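Local coordinates for protein translation initiation factor 6 (Methanocaldococcus jannaschii, PDB 1G61) that binds the 50S ribosomal subunit and keeps it from joining the 30S subunit to form the 70S initiation complex, at residues S152-H164 / G215-L227. Sequence-based numbering, arbitrary orientation.
Sequences SNAVVTNKGCLTH and GPELLIIEDALGL
L162 and L225 carry the tight part of this contact, where the hairpin of strands 154-156 and 160-163 meets the last turns of helix 215-225. With CG anti to the backbone N (chi1 175°), L162 spreads its two methyls across the helix. CD1 packs on A224 CB at 3.7 Å. CD2 meets I221 CG1 at 3.7 Å. L225 answers from the helix: its CD2 lies over the backbone of G160 to L162 and also touches V155 CG1, at 4.1 Å.

The backbones come close at G160, whose CA is 4.1 Å from L225 CA. A side chain on G160 would collide with A224 O and L225 CA. A224 O accepts a hydrogen bond from C161 N at 3.1 Å. This bond is bent (N-H···O 136°), with the donor well above the carbonyl plane. G160 CA adds a CH···O contact to the same oxygen.

The solvent-facing ends are looser. At one, exposed I220 brings CG2 only to 4.2 Å from L162 CD1. At the other, the extended, partly exposed K159 chain runs past L225 O, and its NZ donates to G226 O at 2.9 Å in the carbonyl plane. An alanine in place of K159 would probably leave G226 O without this donor and L225 O without the CG and CD packing beside it. G226, with positive phi, forms a Schellman motif, with L227 N bonded back to E222 O. Beside K159, buried T157 OG1 accepts from K159 N and G160 N, forming an ST turn and an ST motif. A water bridges T157 OG1 and L225 O, donating to the latter.

Strand 160-163 pairs with 154-156 on one edge and with 183-186 on the other. Strand 200-202 meets V155, T157, L162 and L225, and strand 4-7 packs against L218 and E222. The contact thus seats the last helix of the chain against strands of the pentein-type alpha/beta propeller of the eIF-6 family.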
ATOM      1  N   SER A 152       2.662  -2.063  -7.169  1.00  7.19           N
ATOM      2  CA  SER A 152       1.501  -2.629  -7.845  1.00  7.36           C
ATOM      3  C   SER A 152       1.539  -4.157  -7.789  1.00  6.31           C
ATOM      4  O   SER A 152       0.485  -4.773  -7.898  1.00  7.35           O
ATOM      5  CB  SER A 152       1.465  -2.230  -9.312  1.00  9.35           C
ATOM      6  OG  SER A 152       1.361  -0.810  -9.471  1.00 10.62           O
ATOM      7  N   ASN A 153       2.737  -4.744  -7.653  1.00  6.13           N
ATOM      8  CA  ASN A 153       2.880  -6.169  -7.856  1.00  6.43           C
ATOM      9  C   ASN A 153       3.113  -6.971  -6.592  1.00  6.69           C
ATOM     10  O   ASN A 153       3.443  -8.164  -6.651  1.00  7.70           O
ATOM     11  CB  ASN A 153       3.978  -6.394  -8.932  1.00  7.12           C
ATOM     12  CG  ASN A 153       3.360  -6.064 -10.272  1.00  7.43           C
ATOM     13  OD1 ASN A 153       2.549  -6.864 -10.759  1.00  8.43           O
ATOM     14  ND2 ASN A 153       3.734  -4.924 -10.849  1.00  8.31           N
ATOM     15  N   ALA A 154       2.846  -6.370  -5.436  1.00  6.93           N
ATOM     16  CA  ALA A 154       2.893  -7.098  -4.175  1.00  6.80           C
ATOM     17  C   ALA A 154       2.132  -6.306  -3.122  1.00  6.62           C
ATOM     18  O   ALA A 154       1.876  -5.130  -3.329  1.00  7.36           O
ATOM     19  CB  ALA A 154       4.341  -7.313  -3.712  1.00  8.15           C
ATOM     20  N   VAL A 155       1.772  -7.005  -2.065  1.00  6.95           N
ATOM     21  CA  VAL A 155       1.161  -6.463  -0.868  1.00  6.66           C
ATOM     22  C   VAL A 155       2.081  -6.844   0.279  1.00  6.81           C
ATOM     23  O   VAL A 155       2.517  -8.008   0.380  1.00  8.42           O
ATOM     24  CB  VAL A 155      -0.234  -7.075  -0.618  1.00  7.71           C
ATOM     25  CG1 VAL A 155      -0.834  -6.606   0.711  1.00 11.23           C
ATOM     26  CG2 VAL A 155      -1.173  -6.764  -1.753  1.00 12.92           C
ATOM     27  N   VAL A 156       2.382  -5.891   1.156  1.00  6.70           N
ATOM     28  CA  VAL A 156       3.236  -6.185   2.295  1.00  7.03           C
ATOM     29  C   VAL A 156       2.662  -5.528   3.542  1.00  7.22           C
ATOM     30  O   VAL A 156       2.134  -4.415   3.483  1.00  8.23           O
ATOM     31  CB  VAL A 156       4.715  -5.807   2.075  1.00  7.03           C
ATOM     32  CG1 VAL A 156       4.952  -4.307   2.037  1.00  8.83           C
ATOM     33  CG2 VAL A 156       5.565  -6.493   3.151  1.00  8.93           C
ATOM     34  N   THR A 157       2.761  -6.282   4.640  1.00  6.73           N
ATOM     35  CA  THR A 157       2.355  -5.781   5.942  1.00  7.50           C
ATOM     36  C   THR A 157       3.484  -6.133   6.917  1.00  6.14           C
ATOM     37  O   THR A 157       4.502  -6.764   6.518  1.00  6.80           O
ATOM     38  CB  THR A 157       1.050  -6.377   6.461  1.00  7.59           C
ATOM     39  OG1 THR A 157       1.324  -7.727   6.914  1.00  7.91           O
ATOM     40  CG2 THR A 157      -0.013  -6.420   5.354  1.00  7.75           C
ATOM     41  N   ASN A 158       3.396  -5.756   8.162  1.00  6.76           N
ATOM     42  CA  ASN A 158       4.363  -6.169   9.173  1.00  7.03           C
ATOM     43  C   ASN A 158       4.345  -7.673   9.430  1.00  6.78           C
ATOM     44  O   ASN A 158       5.325  -8.189   9.993  1.00  8.67           O
ATOM     45  CB  ASN A 158       4.114  -5.415  10.487  1.00  7.72           C
ATOM     46  CG  ASN A 158       4.420  -3.938  10.335  1.00  6.08           C
ATOM     47  OD1 ASN A 158       5.283  -3.550   9.527  1.00  7.91           O
ATOM     48  ND2 ASN A 158       3.716  -3.113  11.097  1.00  7.55           N
ATOM     49  N   LYS A 159       3.268  -8.340   9.016  1.00  7.61           N
ATOM     50  CA  LYS A 159       3.128  -9.769   9.315  1.00  8.12           C
ATOM     51  C   LYS A 159       3.417 -10.634   8.124  1.00  8.06           C
ATOM     52  O   LYS A 159       3.886 -11.773   8.261  1.00  8.96           O
ATOM     53  CB  LYS A 159       1.683 -10.029   9.809  1.00  8.93           C
ATOM     54  CG  LYS A 159       1.492 -11.417  10.367  1.00 11.44           C
ATOM     55  CD  LYS A 159       0.103 -11.579  10.997  1.00 14.38           C
ATOM     56  CE  LYS A 159       0.069 -12.808  11.912  1.00 20.60           C
ATOM     57  NZ  LYS A 159      -1.297 -12.951  12.493  1.00 30.29           N
ATOM     58  N   GLY A 160       3.083 -10.202   6.892  1.00  7.64           N
ATOM     59  CA  GLY A 160       3.268 -11.083   5.756  1.00  8.87           C
ATOM     60  C   GLY A 160       3.374 -10.301   4.444  1.00  7.03           C
ATOM     61  O   GLY A 160       3.372  -9.077   4.393  1.00  8.35           O
ATOM     62  N   CYS A 161       3.475 -11.082   3.356  1.00  8.10           N
ATOM     63  CA  CYS A 161       3.691 -10.483   2.041  1.00  7.91           C
ATOM     64  C   CYS A 161       3.075 -11.402   0.979  1.00  7.87           C
ATOM     65  O   CYS A 161       3.309 -12.619   1.040  1.00  8.73           O
ATOM     66  CB  CYS A 161       5.209 -10.316   1.836  1.00  8.88           C
ATOM     67  SG  CYS A 161       5.683  -9.724   0.201  1.00 10.01           S
ATOM     68  N   LEU A 162       2.335 -10.810   0.084  1.00  7.25           N
ATOM     69  CA  LEU A 162       1.794 -11.530  -1.075  1.00  7.42           C
ATOM     70  C   LEU A 162       2.379 -10.955  -2.359  1.00  6.10           C
ATOM     71  O   LEU A 162       2.291  -9.734  -2.540  1.00  7.55           O
ATOM     72  CB  LEU A 162       0.265 -11.453  -1.104  1.00  8.38           C
ATOM     73  CG  LEU A 162      -0.425 -12.062  -2.329  1.00  9.36           C
ATOM     74  CD1 LEU A 162      -0.449 -13.594  -2.194  1.00 10.72           C
ATOM     75  CD2 LEU A 162      -1.832 -11.494  -2.503  1.00 11.97           C
ATOM     76  N   THR A 163       2.952 -11.790  -3.223  1.00  7.68           N
ATOM     77  CA  THR A 163       3.518 -11.266  -4.457  1.00  8.26           C
ATOM     78  C   THR A 163       2.769 -11.757  -5.691  1.00  7.75           C
ATOM     79  O   THR A 163       2.055 -12.756  -5.625  1.00  8.60           O
ATOM     80  CB  THR A 163       5.006 -11.646  -4.630  1.00  8.49           C
ATOM     81  OG1 THR A 163       5.100 -13.048  -4.950  1.00  8.91           O
ATOM     82  CG2 THR A 163       5.772 -11.424  -3.332  1.00 10.76           C
ATOM     83  N   HIS A 164       3.034 -11.103  -6.810  1.00  7.51           N
ATOM     84  CA  HIS A 164       2.803 -11.601  -8.150  1.00  7.97           C
ATOM     85  C   HIS A 164       3.144 -13.085  -8.240  1.00  7.35           C
ATOM     86  O   HIS A 164       4.157 -13.546  -7.678  1.00  8.29           O
ATOM     87  CB  HIS A 164       3.765 -10.790  -9.057  1.00  9.57           C
ATOM     88  CG  HIS A 164       3.580 -10.989 -10.526  1.00  9.37           C
ATOM     89  ND1 HIS A 164       3.795 -12.178 -11.199  1.00  9.13           N
ATOM     90  CD2 HIS A 164       3.171 -10.080 -11.448  1.00  9.56           C
ATOM     91  CE1 HIS A 164       3.535 -11.967 -12.501  1.00  9.24           C
ATOM     92  NE2 HIS A 164       3.157 -10.704 -12.669  1.00  9.37           N
ATOM     93  N   GLY A 215     -12.556 -17.637  -4.108  1.00 11.99           N
ATOM     94  CA  GLY A 215     -12.300 -18.453  -2.904  1.00 11.29           C
ATOM     95  C   GLY A 215     -10.866 -18.973  -2.918  1.00 10.18           C
ATOM     96  O   GLY A 215     -10.185 -18.801  -1.894  1.00 11.37           O
ATOM     97  N   PRO A 216     -10.396 -19.623  -3.987  1.00 10.40           N
ATOM     98  CA  PRO A 216      -9.013 -20.107  -3.955  1.00 10.80           C
ATOM     99  C   PRO A 216      -8.025 -18.987  -3.770  1.00  9.65           C
ATOM    100  O   PRO A 216      -7.011 -19.112  -3.079  1.00 10.74           O
ATOM    101  CB  PRO A 216      -8.895 -20.779  -5.333  1.00 14.32           C
ATOM    102  CG  PRO A 216     -10.311 -21.241  -5.607  1.00 14.00           C
ATOM    103  CD  PRO A 216     -11.160 -20.078  -5.180  1.00 12.44           C
ATOM    104  N   GLU A 217      -8.268 -17.828  -4.382  1.00 10.51           N
ATOM    105  CA  GLU A 217      -7.354 -16.707  -4.215  1.00 10.21           C
ATOM    106  C   GLU A 217      -7.339 -16.241  -2.774  1.00  9.26           C
ATOM    107  O   GLU A 217      -6.273 -15.927  -2.217  1.00  9.34           O
ATOM    108  CB  GLU A 217      -7.747 -15.515  -5.118  1.00 10.85           C
ATOM    109  CG  GLU A 217      -7.459 -15.769  -6.595  1.00 10.51           C
ATOM    110  CD  GLU A 217      -7.963 -14.645  -7.505  1.00 10.43           C
ATOM    111  OE1 GLU A 217      -9.025 -14.013  -7.204  1.00 11.18           O
ATOM    112  OE2 GLU A 217      -7.287 -14.408  -8.535  1.00 12.03           O
ATOM    113  N   LEU A 218      -8.529 -16.161  -2.190  1.00 10.04           N
ATOM    114  CA  LEU A 218      -8.641 -15.685  -0.800  1.00 11.14           C
ATOM    115  C   LEU A 218      -7.844 -16.578   0.128  1.00 11.11           C
ATOM    116  O   LEU A 218      -7.172 -16.119   1.065  1.00 11.40           O
ATOM    117  CB  LEU A 218     -10.119 -15.606  -0.450  1.00 15.58           C
ATOM    118  CG  LEU A 218     -10.493 -14.653   0.686  1.00 25.45           C
ATOM    119  CD1 LEU A 218     -10.087 -13.222   0.342  1.00 33.63           C
ATOM    120  CD2 LEU A 218     -11.985 -14.750   0.981  1.00 29.44           C
ATOM    121  N   LEU A 219      -7.917 -17.898  -0.083  1.00 11.61           N
ATOM    122  CA  LEU A 219      -7.127 -18.779   0.761  1.00 11.30           C
ATOM    123  C   LEU A 219      -5.639 -18.460   0.723  1.00 11.53           C
ATOM    124  O   LEU A 219      -4.910 -18.428   1.712  1.00 13.08           O
ATOM    125  CB  LEU A 219      -7.419 -20.210   0.276  1.00 15.03           C
ATOM    126  CG  LEU A 219      -6.895 -21.325   1.143  1.00 18.29           C
ATOM    127  CD1 LEU A 219      -7.395 -21.169   2.571  1.00 25.69           C
ATOM    128  CD2 LEU A 219      -7.350 -22.671   0.566  1.00 22.35           C
ATOM    129  N   ILE A 220      -5.107 -18.264  -0.481  1.00 10.58           N
ATOM    130  CA  ILE A 220      -3.694 -17.947  -0.671  1.00  9.48           C
ATOM    131  C   ILE A 220      -3.361 -16.598  -0.060  1.00  9.00           C
ATOM    132  O   ILE A 220      -2.284 -16.418   0.553  1.00  9.69           O
ATOM    133  CB  ILE A 220      -3.330 -18.098  -2.151  1.00 10.11           C
ATOM    134  CG1 ILE A 220      -3.304 -19.603  -2.534  1.00 12.20           C
ATOM    135  CG2 ILE A 220      -2.000 -17.447  -2.481  1.00 11.54           C
ATOM    136  CD1 ILE A 220      -3.441 -19.886  -4.006  1.00 17.20           C
ATOM    137  N   ILE A 221      -4.236 -15.595  -0.207  1.00  9.69           N
ATOM    138  CA  ILE A 221      -4.014 -14.279   0.410  1.00  9.24           C
ATOM    139  C   ILE A 221      -3.960 -14.397   1.914  1.00 11.19           C
ATOM    140  O   ILE A 221      -3.061 -13.823   2.567  1.00 11.10           O
ATOM    141  CB  ILE A 221      -5.154 -13.353  -0.019  1.00  9.75           C
ATOM    142  CG1 ILE A 221      -5.066 -13.066  -1.522  1.00 10.49           C
ATOM    143  CG2 ILE A 221      -5.164 -12.074   0.826  1.00 11.58           C
ATOM    144  CD1 ILE A 221      -6.366 -12.522  -2.117  1.00 10.67           C
ATOM    145  N   GLU A 222      -4.900 -15.127   2.530  1.00 11.09           N
ATOM    146  CA  GLU A 222      -4.922 -15.317   3.954  1.00 11.93           C
ATOM    147  C   GLU A 222      -3.605 -15.921   4.463  1.00 10.95           C
ATOM    148  O   GLU A 222      -3.015 -15.433   5.427  1.00 14.03           O
ATOM    149  CB  GLU A 222      -6.077 -16.278   4.340  1.00 17.63           C
ATOM    150  CG  GLU A 222      -7.428 -15.585   4.383  1.00 23.26           C
ATOM    151  CD  GLU A 222      -8.607 -16.540   4.266  1.00 28.84           C
ATOM    152  OE1 GLU A 222      -8.400 -17.772   4.379  1.00 33.79           O
ATOM    153  OE2 GLU A 222      -9.739 -16.053   4.047  1.00 40.32           O
ATOM    154  N   ASP A 223      -3.153 -16.979   3.802  1.00 11.10           N
ATOM    155  CA  ASP A 223      -1.915 -17.658   4.193  1.00 10.82           C
ATOM    156  C   ASP A 223      -0.689 -16.754   4.030  1.00  9.53           C
ATOM    157  O   ASP A 223       0.170 -16.725   4.902  1.00 12.09           O
ATOM    158  CB  ASP A 223      -1.681 -18.948   3.383  1.00 12.18           C
ATOM    159  CG  ASP A 223      -2.678 -20.041   3.700  1.00 17.38           C
ATOM    160  OD1 ASP A 223      -3.298 -20.034   4.785  1.00 23.98           O
ATOM    161  OD2 ASP A 223      -2.812 -20.953   2.847  1.00 27.20           O
ATOM    162  N   ALA A 224      -0.651 -15.989   2.933  1.00  9.72           N
ATOM    163  CA  ALA A 224       0.503 -15.136   2.693  1.00  9.47           C
ATOM    164  C   ALA A 224       0.615 -13.993   3.677  1.00  9.10           C
ATOM    165  O   ALA A 224       1.723 -13.576   4.023  1.00 10.37           O
ATOM    166  CB  ALA A 224       0.397 -14.584   1.262  1.00 10.15           C
ATOM    167  N   LEU A 225      -0.542 -13.460   4.123  1.00 10.10           N
ATOM    168  CA  LEU A 225      -0.546 -12.272   4.949  1.00  9.84           C
ATOM    169  C   LEU A 225      -0.666 -12.647   6.429  1.00 10.87           C
ATOM    170  O   LEU A 225      -0.702 -11.759   7.273  1.00 11.30           O
ATOM    171  CB  LEU A 225      -1.687 -11.316   4.527  1.00 10.45           C
ATOM    172  CG  LEU A 225      -1.519 -10.790   3.106  1.00  8.82           C
ATOM    173  CD1 LEU A 225      -2.666  -9.857   2.738  1.00 11.02           C
ATOM    174  CD2 LEU A 225      -0.183 -10.074   2.875  1.00 11.82           C
ATOM    175  N   GLY A 226      -0.792 -13.940   6.789  1.00 12.49           N
ATOM    176  CA  GLY A 226      -0.981 -14.310   8.171  1.00 13.49           C
ATOM    177  C   GLY A 226      -2.326 -13.945   8.726  1.00 13.62           C
ATOM    178  O   GLY A 226      -2.500 -13.740   9.954  1.00 17.76           O
ATOM    179  N   LEU A 227      -3.341 -13.856   7.864  1.00 14.49           N
ATOM    180  CA  LEU A 227      -4.658 -13.420   8.321  1.00 15.96           C
ATOM    181  C   LEU A 227      -5.581 -14.636   8.328  1.00 25.09           C
ATOM    182  O   LEU A 227      -5.421 -15.382   9.324  1.00 42.60           O
ATOM    183  CB  LEU A 227      -5.191 -12.280   7.457  1.00 14.17           C
ATOM    184  CG  LEU A 227      -4.357 -10.995   7.509  1.00 14.27           C
ATOM    185  CD1 LEU A 227      -4.879 -10.086   6.401  1.00 19.46           C
ATOM    186  CD2 LEU A 227      -4.388 -10.322   8.874  1.00 15.43           C
TER
HETATM  187  O   HOH W   1      -0.901  -9.021   7.471  1.00 10.94           O